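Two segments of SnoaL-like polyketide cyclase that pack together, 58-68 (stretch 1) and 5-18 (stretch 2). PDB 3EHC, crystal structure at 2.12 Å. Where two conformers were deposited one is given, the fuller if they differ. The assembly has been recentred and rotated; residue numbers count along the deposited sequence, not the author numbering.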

# COMPACT_ATOMS: atom_id res chain seq x y z
N LEU B 58 10.22 -2.71 17.13
CA LEU B 58 9.23 -2.93 16.05
C LEU B 58 8.06 -3.70 16.63
O LEU B 58 8.23 -4.61 17.44
CB LEU B 58 9.84 -3.68 14.86
CG LEU B 58 9.03 -3.78 13.57
CD1 LEU B 58 8.81 -2.40 12.97
CD2 LEU B 58 9.78 -4.64 12.64
N ARG B 59 6.86 -3.31 16.21
CA ARG B 59 5.62 -3.94 16.61
C ARG B 59 4.60 -3.80 15.46
O ARG B 59 4.46 -2.73 14.86
CB ARG B 59 5.10 -3.27 17.88
CG ARG B 59 3.75 -3.75 18.32
CD ARG B 59 3.39 -3.29 19.71
NE ARG B 59 2.84 -4.42 20.46
CZ ARG B 59 1.62 -4.93 20.29
NH1 ARG B 59 0.78 -4.41 19.40
NH2 ARG B 59 1.25 -5.97 21.02
N PHE B 60 3.90 -4.89 15.18
CA PHE B 60 2.98 -5.00 14.07
C PHE B 60 1.53 -4.85 14.54
O PHE B 60 1.08 -5.54 15.45
CB PHE B 60 3.18 -6.34 13.39
CG PHE B 60 4.49 -6.47 12.68
CD1 PHE B 60 5.61 -6.89 13.36
CD2 PHE B 60 4.59 -6.18 11.33
CE1 PHE B 60 6.85 -7.03 12.71
CE2 PHE B 60 5.82 -6.31 10.65
CZ PHE B 60 6.95 -6.74 11.34
N GLU B 61 0.83 -3.94 13.91
CA GLU B 61 -0.52 -3.60 14.25
C GLU B 61 -1.23 -3.17 12.98
O GLU B 61 -0.81 -2.21 12.36
CB GLU B 61 -0.44 -2.44 15.22
CG GLU B 61 -1.77 -1.91 15.75
CD GLU B 61 -1.99 -2.27 17.19
OE1 GLU B 61 -1.00 -2.41 17.95
OE2 GLU B 61 -3.17 -2.39 17.56
N ALA B 62 -2.30 -3.87 12.60
CA ALA B 62 -3.10 -3.55 11.41
C ALA B 62 -4.18 -2.52 11.75
O ALA B 62 -4.95 -2.72 12.65
CB ALA B 62 -3.73 -4.83 10.87
N GLU B 63 -4.18 -1.40 11.02
CA GLU B 63 -5.24 -0.40 11.10
C GLU B 63 -6.45 -0.86 10.29
O GLU B 63 -7.58 -0.83 10.78
CB GLU B 63 -4.76 0.97 10.59
CG GLU B 63 -5.83 2.08 10.59
CD GLU B 63 -5.37 3.38 9.97
OE1 GLU B 63 -4.21 3.77 10.20
OE2 GLU B 63 -6.18 4.04 9.28
N ILE B 64 -6.20 -1.29 9.06
CA ILE B 64 -7.26 -1.70 8.12
C ILE B 64 -6.89 -3.06 7.59
O ILE B 64 -5.74 -3.28 7.26
CB ILE B 64 -7.47 -0.76 6.89
CG1 ILE B 64 -7.61 0.71 7.30
CG2 ILE B 64 -8.70 -1.26 6.08
CD1 ILE B 64 -7.42 1.70 6.19
N LEU B 65 -7.86 -3.97 7.58
CA LEU B 65 -7.76 -5.28 6.95
C LEU B 65 -8.94 -5.45 5.95
O LEU B 65 -10.10 -5.21 6.31
CB LEU B 65 -7.85 -6.43 7.96
CG LEU B 65 -6.79 -6.67 9.03
CD1 LEU B 65 -7.19 -7.94 9.81
CD2 LEU B 65 -5.38 -6.78 8.42
N VAL B 66 -8.63 -5.84 4.71
CA VAL B 66 -9.62 -6.21 3.72
C VAL B 66 -9.25 -7.58 3.16
O VAL B 66 -8.10 -7.81 2.75
CB VAL B 66 -9.70 -5.24 2.54
CG1 VAL B 66 -11.01 -5.48 1.79
CG2 VAL B 66 -9.57 -3.76 2.95
N SER B 67 -10.19 -8.50 3.15
CA SER B 67 -9.88 -9.84 2.66
C SER B 67 -11.06 -10.56 2.02
O SER B 67 -12.24 -10.26 2.27
CB SER B 67 -9.28 -10.69 3.79
OG SER B 67 -10.17 -10.81 4.88
N ASP B 68 -10.71 -11.53 1.19
CA ASP B 68 -11.69 -12.45 0.61
C ASP B 68 -11.22 -13.89 0.85
O ASP B 68 -10.55 -14.17 1.84
CB ASP B 68 -12.00 -12.11 -0.85
CG ASP B 68 -10.77 -12.12 -1.75
OD1 ASP B 68 -9.84 -12.91 -1.48
OD2 ASP B 68 -10.74 -11.34 -2.73
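Stretch 2 5-18: LNDIYLAYLDSLNH

Stretch 2 is a helix from Leu 5 to Asn 17, its backbone held by the regular i to i+4 ladder, for example Tyr 9 N to Leu 5 O at 2.9 Å and Asn 17 N to Leu 13 O at 2.9 Å; His 18 is the first residue to leave helical phi/psi. Stretch 1 is extended for most of its length but turns a corner at Glu 63, where psi drops to -48; beyond it lies a strand that ends at Ser 67. The helix lies across this strand at a crossing angle of 137°, nearer antiparallel than parallel, with the axes 9.5 Å apart at closest approach. The register therefore runs backward: the CA atoms of Arg 59 and Asn 17 are 5.7 Å apart, those of Phe 60 and Leu 13 6.0 Å, those of Ala 62 and Leu 10 8.2 Å, and those of Ser 67 and Leu 5 7.0 Å.

The strand obeys simple alternation. Leu 65 and Ser 67 point toward the helix, while Val 66 between them points away; before the corner, Phe 60 and Ala 62 point toward it and Glu 61 away. The helix answers with Leu 5, Tyr 9, Leu 13 and Leu 16, a spacing of four, four and three that keeps one face turned to stretch 1.

Phe 60 anchors one end. Leu 16 CD2 sits 4.0 Å from the centroid of its ring, only 5° off the normal, a CH-pi contact over the face, and Phe 60 CB meets Leu 13 CD2 at 3.9 Å. The small Ala 62 packs more loosely, its CB 4.3 Å from Leu 13 CD1. Beyond the corner Leu 65 spreads its two methyls over the helix: Leu 65 CD2 lies 3.6 Å from Tyr 9 CD2, and Leu 65 CD1 reaches 4.0 Å from Leu 10 CD2.

Polar clamps bracket this apolar middle. The Asn 17 amide reads the backbone of Phe 60 twice, accepting at OD1 from Phe 60 N (2.8 Å) and donating from ND2 to Phe 60 O (3.0 Å), both nearly linear. One carboxamide thus satisfies both backbone groups of a single residue, without help from that residue's side chain. Toward the other end, Ser 67 OG donates to Asn 6 OD1 at 2.8 Å, while Asn 6 ND2 donates to a water oxygen at 2.8 Å, and that water's oxygen donates in turn to Leu 65 O at 2.9 Å. The rule is economical: leucines and an aromatic fill the middle, and an asparagine near each end of the helix hydrogen-bonds across to stretch 1.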

# COMPACT_ATOMS: atom_id res chain seq x y z
N LEU B 5 -9.13 -15.80 6.87
CA LEU B 5 -7.81 -15.24 6.61
C LEU B 5 -7.48 -14.15 7.62
O LEU B 5 -6.34 -14.03 8.03
CB LEU B 5 -7.69 -14.70 5.20
CG LEU B 5 -7.44 -15.77 4.14
CD1 LEU B 5 -7.01 -15.04 2.85
CD2 LEU B 5 -6.39 -16.82 4.58
N ASN B 6 -8.47 -13.37 8.01
CA ASN B 6 -8.26 -12.31 9.01
C ASN B 6 -7.71 -12.86 10.34
O ASN B 6 -6.75 -12.30 10.91
CB ASN B 6 -9.52 -11.48 9.28
CG ASN B 6 -9.67 -10.27 8.35
OD1 ASN B 6 -8.96 -10.11 7.35
ND2 ASN B 6 -10.63 -9.43 8.67
N ASP B 7 -8.29 -13.97 10.81
CA ASP B 7 -7.84 -14.61 12.03
C ASP B 7 -6.44 -15.17 11.90
O ASP B 7 -5.64 -14.97 12.81
CB ASP B 7 -8.81 -15.71 12.45
CG ASP B 7 -10.16 -15.17 12.83
OD1 ASP B 7 -10.21 -14.14 13.52
OD2 ASP B 7 -11.16 -15.78 12.46
N ILE B 8 -6.16 -15.87 10.79
CA ILE B 8 -4.83 -16.43 10.50
C ILE B 8 -3.78 -15.29 10.50
O ILE B 8 -2.72 -15.39 11.14
CB ILE B 8 -4.82 -17.22 9.16
CG1 ILE B 8 -5.88 -18.34 9.20
CG2 ILE B 8 -3.46 -17.79 8.90
CD1 ILE B 8 -6.24 -18.93 7.86
N TYR B 9 -4.11 -14.18 9.83
CA TYR B 9 -3.24 -13.05 9.72
C TYR B 9 -2.92 -12.40 11.07
O TYR B 9 -1.76 -12.09 11.34
CB TYR B 9 -3.82 -12.00 8.77
CG TYR B 9 -2.86 -10.88 8.49
CD1 TYR B 9 -1.64 -11.14 7.85
CD2 TYR B 9 -3.14 -9.55 8.86
CE1 TYR B 9 -0.74 -10.12 7.59
CE2 TYR B 9 -2.23 -8.52 8.60
CZ TYR B 9 -1.03 -8.83 7.95
OH TYR B 9 -0.11 -7.85 7.66
N LEU B 10 -3.94 -12.16 11.89
CA LEU B 10 -3.72 -11.55 13.20
C LEU B 10 -2.90 -12.48 14.11
O LEU B 10 -2.10 -11.98 14.89
CB LEU B 10 -5.04 -11.10 13.84
CG LEU B 10 -5.80 -9.93 13.19
CD1 LEU B 10 -7.07 -9.62 13.95
CD2 LEU B 10 -4.97 -8.69 13.11
N ALA B 11 -3.06 -13.81 13.96
CA ALA B 11 -2.23 -14.79 14.68
C ALA B 11 -0.78 -14.73 14.17
O ALA B 11 0.16 -14.84 14.94
CB ALA B 11 -2.82 -16.21 14.53
N TYR B 12 -0.60 -14.52 12.87
CA TYR B 12 0.74 -14.34 12.27
C TYR B 12 1.44 -13.11 12.83
O TYR B 12 2.61 -13.18 13.23
CB TYR B 12 0.63 -14.27 10.73
CG TYR B 12 1.79 -13.64 9.97
CD1 TYR B 12 3.01 -14.29 9.85
CD2 TYR B 12 1.63 -12.42 9.33
CE1 TYR B 12 4.07 -13.71 9.13
CE2 TYR B 12 2.68 -11.83 8.64
CZ TYR B 12 3.89 -12.48 8.53
OH TYR B 12 4.94 -11.88 7.83
N LEU B 13 0.71 -12.00 12.91
CA LEU B 13 1.25 -10.75 13.46
C LEU B 13 1.59 -10.91 14.93
O LEU B 13 2.60 -10.35 15.39
CB LEU B 13 0.29 -9.56 13.27
CG LEU B 13 0.02 -9.06 11.85
CD1 LEU B 13 -0.81 -7.79 11.89
CD2 LEU B 13 1.31 -8.88 11.06
N ASP B 14 0.76 -11.66 15.65
CA ASP B 14 1.05 -11.98 17.04
C ASP B 14 2.36 -12.72 17.22
O ASP B 14 3.12 -12.41 18.12
CB ASP B 14 -0.06 -12.80 17.68
CG ASP B 14 -0.66 -12.08 18.83
OD1 ASP B 14 -1.33 -11.06 18.52
OD2 ASP B 14 -0.43 -12.51 20.00
N SER B 15 2.60 -13.73 16.38
CA SER B 15 3.85 -14.48 16.46
C SER B 15 5.04 -13.57 16.15
O SER B 15 6.09 -13.67 16.77
CB SER B 15 3.85 -15.74 15.57
OG SER B 15 4.15 -15.48 14.21
N LEU B 16 4.87 -12.67 15.18
CA LEU B 16 5.90 -11.69 14.81
C LEU B 16 6.23 -10.77 15.99
O LEU B 16 7.41 -10.49 16.26
CB LEU B 16 5.46 -10.87 13.59
CG LEU B 16 5.99 -11.19 12.18
CD1 LEU B 16 6.07 -12.68 11.86
CD2 LEU B 16 5.14 -10.46 11.12
N ASN B 17 5.20 -10.32 16.70
CA ASN B 17 5.39 -9.46 17.86
C ASN B 17 6.09 -10.12 19.03
O ASN B 17 6.72 -9.45 19.82
CB ASN B 17 4.07 -8.85 18.31
CG ASN B 17 3.60 -7.78 17.37
OD1 ASN B 17 4.40 -7.16 16.67
ND2 ASN B 17 2.32 -7.56 17.34
N HIS B 18 5.96 -11.44 19.14
CA HIS B 18 6.72 -12.20 20.12
C HIS B 18 8.02 -12.76 19.52
O HIS B 18 8.73 -13.51 20.19
CB HIS B 18 5.87 -13.31 20.72
CG HIS B 18 4.73 -12.81 21.55
ND1 HIS B 18 3.46 -12.63 21.04
CD2 HIS B 18 4.67 -12.47 22.86
CE1 HIS B 18 2.66 -12.19 22.01
NE2 HIS B 18 3.37 -12.09 23.12
O HOH W 1 -11.84 -7.45 7.09